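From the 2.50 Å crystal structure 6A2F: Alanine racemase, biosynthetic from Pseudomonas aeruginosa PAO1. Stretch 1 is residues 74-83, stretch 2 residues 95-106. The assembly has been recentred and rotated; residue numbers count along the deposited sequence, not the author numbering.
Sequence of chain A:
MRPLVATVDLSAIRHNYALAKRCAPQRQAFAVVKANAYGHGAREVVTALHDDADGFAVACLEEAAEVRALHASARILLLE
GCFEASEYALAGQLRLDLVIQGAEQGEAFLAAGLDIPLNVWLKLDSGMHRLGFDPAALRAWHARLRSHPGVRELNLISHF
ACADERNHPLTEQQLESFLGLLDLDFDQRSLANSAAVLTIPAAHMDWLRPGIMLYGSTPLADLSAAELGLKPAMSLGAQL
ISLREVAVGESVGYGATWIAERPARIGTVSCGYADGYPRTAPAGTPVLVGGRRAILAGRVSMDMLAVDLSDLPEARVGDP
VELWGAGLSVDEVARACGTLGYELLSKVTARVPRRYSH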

ATOM      1  N   ALA A  74      20.471  14.525 -17.636  1.00 10.23           N
ATOM      2  CA  ALA A  74      19.698  15.324 -16.689  1.00 10.07           C
ATOM      3  C   ALA A  74      20.285  15.317 -15.276  1.00 10.01           C
ATOM      4  O   ALA A  74      20.902  14.331 -14.842  1.00 10.01           O
ATOM      5  CB  ALA A  74      18.251  14.870 -16.658  1.00 10.11           C
ATOM      6  N   ARG A  75      20.092  16.431 -14.574  1.00  9.75           N
ATOM      7  CA  ARG A  75      20.429  16.533 -13.161  1.00  9.57           C
ATOM      8  C   ARG A  75      19.510  15.608 -12.346  1.00  9.37           C
ATOM      9  O   ARG A  75      18.285  15.687 -12.451  1.00  9.33           O
ATOM     10  CB  ARG A  75      20.289  17.985 -12.687  1.00  9.57           C
ATOM     11  CG  ARG A  75      20.902  18.260 -11.323  1.00  9.65           C
ATOM     12  CD  ARG A  75      20.471  19.607 -10.762  1.00  9.67           C
ATOM     13  NE  ARG A  75      21.218  20.748 -11.309  1.00  9.71           N
ATOM     14  CZ  ARG A  75      22.237  21.353 -10.700  1.00  9.64           C
ATOM     15  NH1 ARG A  75      22.669  20.923  -9.518  1.00  9.60           N
ATOM     16  NH2 ARG A  75      22.830  22.390 -11.275  1.00  9.54           N
ATOM     17  N   ILE A  76      20.113  14.710 -11.570  1.00  9.15           N
ATOM     18  CA  ILE A  76      19.365  13.831 -10.667  1.00  8.95           C
ATOM     19  C   ILE A  76      19.853  14.021  -9.227  1.00  8.80           C
ATOM     20  O   ILE A  76      21.016  13.771  -8.911  1.00  8.83           O
ATOM     21  CB  ILE A  76      19.457  12.335 -11.068  1.00  8.90           C
ATOM     22  CG1 ILE A  76      19.090  12.123 -12.545  1.00  8.82           C
ATOM     23  CG2 ILE A  76      18.555  11.491 -10.173  1.00  8.85           C
ATOM     24  CD1 ILE A  76      19.482  10.768 -13.098  1.00  8.70           C
ATOM     25  N   LEU A  77      18.951  14.471  -8.365  1.00  8.70           N
ATOM     26  CA  LEU A  77      19.255  14.716  -6.962  1.00  8.57           C
ATOM     27  C   LEU A  77      18.805  13.557  -6.077  1.00  8.47           C
ATOM     28  O   LEU A  77      17.651  13.151  -6.125  1.00  8.37           O
ATOM     29  CB  LEU A  77      18.569  16.005  -6.507  1.00  8.56           C
ATOM     30  CG  LEU A  77      18.574  16.339  -5.015  1.00  8.57           C
ATOM     31  CD1 LEU A  77      19.991  16.594  -4.531  1.00  8.48           C
ATOM     32  CD2 LEU A  77      17.682  17.542  -4.748  1.00  8.55           C
ATOM     33  N   LEU A  78      19.732  13.022  -5.287  1.00  8.52           N
ATOM     34  CA  LEU A  78      19.390  12.091  -4.216  1.00  8.53           C
ATOM     35  C   LEU A  78      18.998  12.913  -2.991  1.00  8.59           C
ATOM     36  O   LEU A  78      19.853  13.532  -2.356  1.00  8.57           O
ATOM     37  CB  LEU A  78      20.578  11.192  -3.867  1.00  8.51           C
ATOM     38  CG  LEU A  78      21.168  10.209  -4.882  1.00  8.57           C
ATOM     39  CD1 LEU A  78      22.506   9.689  -4.366  1.00  8.53           C
ATOM     40  CD2 LEU A  78      20.219   9.056  -5.170  1.00  8.48           C
ATOM     41  N   LEU A  79      17.706  12.927  -2.672  1.00  8.64           N
ATOM     42  CA  LEU A  79      17.175  13.760  -1.589  1.00  8.80           C
ATOM     43  C   LEU A  79      17.742  13.409  -0.211  1.00  8.97           C
ATOM     44  O   LEU A  79      17.956  14.292   0.613  1.00  8.86           O
ATOM     45  CB  LEU A  79      15.644  13.709  -1.562  1.00  8.66           C
ATOM     46  CG  LEU A  79      14.917  14.367  -2.740  1.00  8.65           C
ATOM     47  CD1 LEU A  79      13.469  13.910  -2.813  1.00  8.65           C
ATOM     48  CD2 LEU A  79      15.006  15.885  -2.679  1.00  8.60           C
ATOM     49  N   GLU A  80      17.981  12.122   0.025  1.00  9.26           N
ATOM     50  CA  GLU A  80      18.506  11.653   1.306  1.00  9.50           C
ATOM     51  C   GLU A  80      19.999  11.339   1.229  1.00  9.51           C
ATOM     52  O   GLU A  80      20.587  10.870   2.205  1.00  9.59           O
ATOM     53  CB  GLU A  80      17.739  10.416   1.786  1.00  9.74           C
ATOM     54  CG  GLU A  80      16.258  10.654   2.041  1.00 10.11           C
ATOM     55  CD  GLU A  80      15.489   9.359   2.252  1.00 10.38           C
ATOM     56  OE1 GLU A  80      16.034   8.435   2.906  1.00 10.48           O
ATOM     57  OE2 GLU A  80      14.336   9.266   1.764  1.00 10.48           O
ATOM     58  N   GLY A  81      20.603  11.604   0.071  1.00  9.47           N
ATOM     59  CA  GLY A  81      21.996  11.251  -0.183  1.00  9.49           C
ATOM     60  C   GLY A  81      22.213   9.748  -0.246  1.00  9.56           C
ATOM     61  O   GLY A  81      21.263   8.977  -0.430  1.00  9.59           O
ATOM     62  N   CYS A  82      23.469   9.337  -0.088  1.00  9.57           N
ATOM     63  CA  CYS A  82      23.838   7.926  -0.076  1.00  9.58           C
ATOM     64  C   CYS A  82      23.689   7.323   1.319  1.00  9.43           C
ATOM     65  O   CYS A  82      24.056   7.952   2.317  1.00  9.51           O
ATOM     66  CB  CYS A  82      25.276   7.744  -0.576  1.00  9.76           C
ATOM     67  SG  CYS A  82      25.516   8.176  -2.314  1.00 10.21           S
ATOM     68  N   PHE A  83      23.172   6.096   1.370  1.00  9.21           N
ATOM     69  CA  PHE A  83      22.898   5.392   2.625  1.00  9.10           C
ATOM     70  C   PHE A  83      24.104   4.643   3.184  1.00  9.10           C
ATOM     71  O   PHE A  83      24.204   4.452   4.395  1.00  9.04           O
ATOM     72  CB  PHE A  83      21.739   4.409   2.444  1.00  9.06           C
ATOM     73  CG  PHE A  83      20.422   5.071   2.166  1.00  9.03           C
ATOM     74  CD1 PHE A  83      19.658   5.592   3.206  1.00  8.98           C
ATOM     75  CD2 PHE A  83      19.945   5.177   0.862  1.00  8.98           C
ATOM     76  CE1 PHE A  83      18.442   6.206   2.948  1.00  8.98           C
ATOM     77  CE2 PHE A  83      18.731   5.790   0.601  1.00  8.95           C
ATOM     78  CZ  PHE A  83      17.979   6.305   1.644  1.00  8.93           C
TER
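Stretch 2 (95-106) RLDLVIQGAEQG

Stretch 2 lies alongside stretch 1 as a nearly parallel neighbour, joined to it by one backbone bridge, a salt bridge at one end and a glutamine clasp at the other, with apolar side chains packed between. The strand of stretch 1 that ends at Leu78 and the strand of stretch 2 that ends at Ile100 run in the same general direction, their axes crossing at -28° and approaching to 6.0 Å; together the stretches bury 692 Å². Stretch 2 enters from a helix that ends in a Schellman motif, with Arg95 at positive phi (51°), then extends from Leu96 to Ile100, and turns at Gln101 and Gly102, the N-cap residue, into a helix that begins at Ala103.

The bridge pairs Leu77 with Asp97, whose CA atoms are 4.5 Å apart. Asp97 uses both its backbone groups: Asp97 N donates to Ile76 O at 2.8 Å, and Asp97 O accepts from Leu78 N at 3.0 Å. The CA-to-CB bond of Asp97 points toward stretch 1, and Asp97 OD2 meets Arg75 NH1 at 2.8 Å in a salt bridge, approaching the guanidinium at its edge, near the plane. Just before the bridge, water 1 fills the gap between the backbones, accepting from Ile76 N at 3.0 Å and lying 2.9 Å from Arg95 O and 2.8 Å from Asp97 OD1.

Leu96 packs against two residues of stretch 1: Leu96 CD2 is 3.6 Å from Ile76 CB, and Leu96 CD1 is 4.0 Å from Leu78 CD1. Leu78 CD1 also touches Leu98 CD2 at 3.9 Å, and that same Leu98 methyl lies 3.9 Å from Cys82 SG, so the end of Leu98 returns to stretch 1 although its CA-to-CB bond points away. The CA-to-CB bond of Val99 points toward stretch 1, and Val99 CG2 lies 3.8 Å from Leu77 CD1 and 3.1 Å from Leu78 O.

Beyond the bridge, stretch 1 turns, Gly81 N donating to Leu78 O at 3.2 Å, and direct backbone pairing gives way to other links. Gly81 CA makes a CA-H...O contact with Val99 O at 3.4 Å; an ideal CB on Gly81 would clash with Val99 O, at 2.2 Å, and with Gln105 NE2, at 2.7 Å. Water 2 connects the two stretches here, accepting from Cys82 N at 3.0 Å and donating to Val99 O at 2.8 Å. From the helix, Gln105 NE2 donates to Glu80 O at 2.9 Å and to Cys82 O at 2.8 Å, clasping the turn, while Gln105 OE1 accepts from Gln101 N at 2.8 Å.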

ATOM      1  N   ARG A  95      26.537  10.010 -12.249  1.00 12.93           N
ATOM      2  CA  ARG A  95      26.644  11.475 -12.206  1.00 13.67           C
ATOM      3  C   ARG A  95      25.477  12.139 -11.455  1.00 12.93           C
ATOM      4  O   ARG A  95      24.716  12.937 -12.016  1.00 12.56           O
ATOM      5  CB  ARG A  95      26.806  12.047 -13.619  1.00 15.25           C
ATOM      6  CG  ARG A  95      28.163  11.777 -14.252  1.00 17.23           C
ATOM      7  CD  ARG A  95      28.322  12.621 -15.510  1.00 19.63           C
ATOM      8  NE  ARG A  95      29.726  12.866 -15.865  1.00 21.61           N
ATOM      9  CZ  ARG A  95      30.193  14.018 -16.355  1.00 22.31           C
ATOM     10  NH1 ARG A  95      31.483  14.139 -16.652  1.00 23.11           N
ATOM     11  NH2 ARG A  95      29.377  15.052 -16.539  1.00 22.51           N
ATOM     12  N   LEU A  96      25.357  11.795 -10.175  1.00 12.21           N
ATOM     13  CA  LEU A  96      24.242  12.237  -9.346  1.00 11.75           C
ATOM     14  C   LEU A  96      24.619  13.388  -8.429  1.00 11.56           C
ATOM     15  O   LEU A  96      25.787  13.541  -8.051  1.00 11.38           O
ATOM     16  CB  LEU A  96      23.707  11.074  -8.507  1.00 11.59           C
ATOM     17  CG  LEU A  96      23.264   9.798  -9.229  1.00 11.55           C
ATOM     18  CD1 LEU A  96      22.805   8.772  -8.211  1.00 11.47           C
ATOM     19  CD2 LEU A  96      22.166  10.076 -10.242  1.00 11.46           C
ATOM     20  N   ASP A  97      23.621  14.201  -8.091  1.00 11.34           N
ATOM     21  CA  ASP A  97      23.769  15.224  -7.067  1.00 11.34           C
ATOM     22  C   ASP A  97      23.623  14.572  -5.707  1.00 11.37           C
ATOM     23  O   ASP A  97      22.631  13.884  -5.442  1.00 11.50           O
ATOM     24  CB  ASP A  97      22.716  16.317  -7.222  1.00 11.27           C
ATOM     25  CG  ASP A  97      23.047  17.304  -8.317  1.00 11.34           C
ATOM     26  OD1 ASP A  97      23.816  16.964  -9.245  1.00 11.33           O
ATOM     27  OD2 ASP A  97      22.525  18.435  -8.244  1.00 11.46           O
ATOM     28  N   LEU A  98      24.608  14.789  -4.847  1.00 11.33           N
ATOM     29  CA  LEU A  98      24.597  14.194  -3.524  1.00 11.36           C
ATOM     30  C   LEU A  98      24.034  15.150  -2.483  1.00 11.51           C
ATOM     31  O   LEU A  98      24.119  16.373  -2.631  1.00 11.52           O
ATOM     32  CB  LEU A  98      26.000  13.739  -3.121  1.00 11.29           C
ATOM     33  CG  LEU A  98      26.727  12.765  -4.055  1.00 11.31           C
ATOM     34  CD1 LEU A  98      28.101  12.447  -3.492  1.00 11.23           C
ATOM     35  CD2 LEU A  98      25.923  11.492  -4.291  1.00 11.22           C
ATOM     36  N   VAL A  99      23.438  14.568  -1.446  1.00 11.53           N
ATOM     37  CA  VAL A  99      23.045  15.288  -0.248  1.00 11.58           C
ATOM     38  C   VAL A  99      23.899  14.799   0.925  1.00 11.78           C
ATOM     39  O   VAL A  99      24.160  13.596   1.058  1.00 11.74           O
ATOM     40  CB  VAL A  99      21.531  15.125   0.047  1.00 11.44           C
ATOM     41  CG1 VAL A  99      21.218  15.338   1.519  1.00 11.25           C
ATOM     42  CG2 VAL A  99      20.714  16.090  -0.800  1.00 11.25           C
ATOM     43  N   ILE A 100      24.355  15.744   1.749  1.00 12.02           N
ATOM     44  CA  ILE A 100      24.967  15.431   3.043  1.00 12.25           C
ATOM     45  C   ILE A 100      24.132  16.041   4.181  1.00 12.46           C
ATOM     46  O   ILE A 100      23.944  17.255   4.237  1.00 12.20           O
ATOM     47  CB  ILE A 100      26.445  15.882   3.115  1.00 12.13           C
ATOM     48  CG1 ILE A 100      27.283  15.136   2.071  1.00 12.03           C
ATOM     49  CG2 ILE A 100      27.006  15.646   4.512  1.00 12.11           C
ATOM     50  CD1 ILE A 100      28.674  15.694   1.864  1.00 11.97           C
ATOM     51  N   GLN A 101      23.639  15.174   5.070  1.00 13.03           N
ATOM     52  CA  GLN A 101      22.701  15.536   6.146  1.00 13.49           C
ATOM     53  C   GLN A 101      23.289  15.386   7.532  1.00 13.81           C
ATOM     54  O   GLN A 101      22.810  16.011   8.473  1.00 13.91           O
ATOM     55  CB  GLN A 101      21.493  14.607   6.135  1.00 13.61           C
ATOM     56  CG  GLN A 101      20.711  14.573   4.851  1.00 13.87           C
ATOM     57  CD  GLN A 101      19.893  13.308   4.710  1.00 14.02           C
ATOM     58  OE1 GLN A 101      20.186  12.281   5.328  1.00 13.91           O
ATOM     59  NE2 GLN A 101      18.864  13.373   3.882  1.00 14.16           N
ATOM     60  N   GLY A 102      24.281  14.510   7.668  1.00 14.13           N
ATOM     61  CA  GLY A 102      24.812  14.146   8.975  1.00 14.47           C
ATOM     62  C   GLY A 102      26.309  13.941   8.951  1.00 14.82           C
ATOM     63  O   GLY A 102      26.913  13.837   7.881  1.00 14.79           O
ATOM     64  N   ALA A 103      26.904  13.893  10.141  1.00 15.22           N
ATOM     65  CA  ALA A 103      28.349  13.731  10.287  1.00 15.52           C
ATOM     66  C   ALA A 103      28.812  12.400   9.682  1.00 15.72           C
ATOM     67  O   ALA A 103      29.791  12.362   8.925  1.00 15.61           O
ATOM     68  CB  ALA A 103      28.755  13.843  11.753  1.00 15.28           C
ATOM     69  N   GLU A 104      28.090  11.324   9.997  1.00 15.89           N
ATOM     70  CA  GLU A 104      28.431   9.992   9.496  1.00 16.13           C
ATOM     71  C   GLU A 104      28.449   9.976   7.962  1.00 15.80           C
ATOM     72  O   GLU A 104      29.435   9.555   7.352  1.00 15.94           O
ATOM     73  CB  GLU A 104      27.475   8.923  10.053  1.00 16.88           C
ATOM     74  CG  GLU A 104      27.429   8.820  11.578  1.00 17.36           C
ATOM     75  CD  GLU A 104      26.504   9.848  12.236  1.00 18.06           C
ATOM     76  OE1 GLU A 104      25.646  10.442  11.542  1.00 18.13           O
ATOM     77  OE2 GLU A 104      26.633  10.062  13.463  1.00 18.41           O
ATOM     78  N   GLN A 105      27.369  10.467   7.355  1.00 15.11           N
ATOM     79  CA  GLN A 105      27.241  10.542   5.900  1.00 14.63           C
ATOM     80  C   GLN A 105      28.327  11.419   5.274  1.00 14.59           C
ATOM     81  O   GLN A 105      28.960  11.027   4.295  1.00 14.38           O
ATOM     82  CB  GLN A 105      25.857  11.069   5.524  1.00 14.19           C
ATOM     83  CG  GLN A 105      25.534  11.010   4.043  1.00 13.74           C
ATOM     84  CD  GLN A 105      24.111  11.432   3.756  1.00 13.61           C
ATOM     85  OE1 GLN A 105      23.711  12.556   4.054  1.00 13.44           O
ATOM     86  NE2 GLN A 105      23.335  10.530   3.167  1.00 13.39           N
ATOM     87  N   GLY A 106      28.536  12.601   5.845  1.00 14.74           N
ATOM     88  CA  GLY A 106      29.586  13.513   5.379  1.00 15.24           C
ATOM     89  C   GLY A 106      30.968  12.890   5.404  1.00 15.48           C
ATOM     90  O   GLY A 106      31.772  13.090   4.487  1.00 15.42           O
TER
HETATM   91  O   HOH W   1      23.021  15.134 -11.211  1.00 10.25           O
HETATM   92  O   HOH W   2      25.654  11.273   0.436  1.00 10.70           O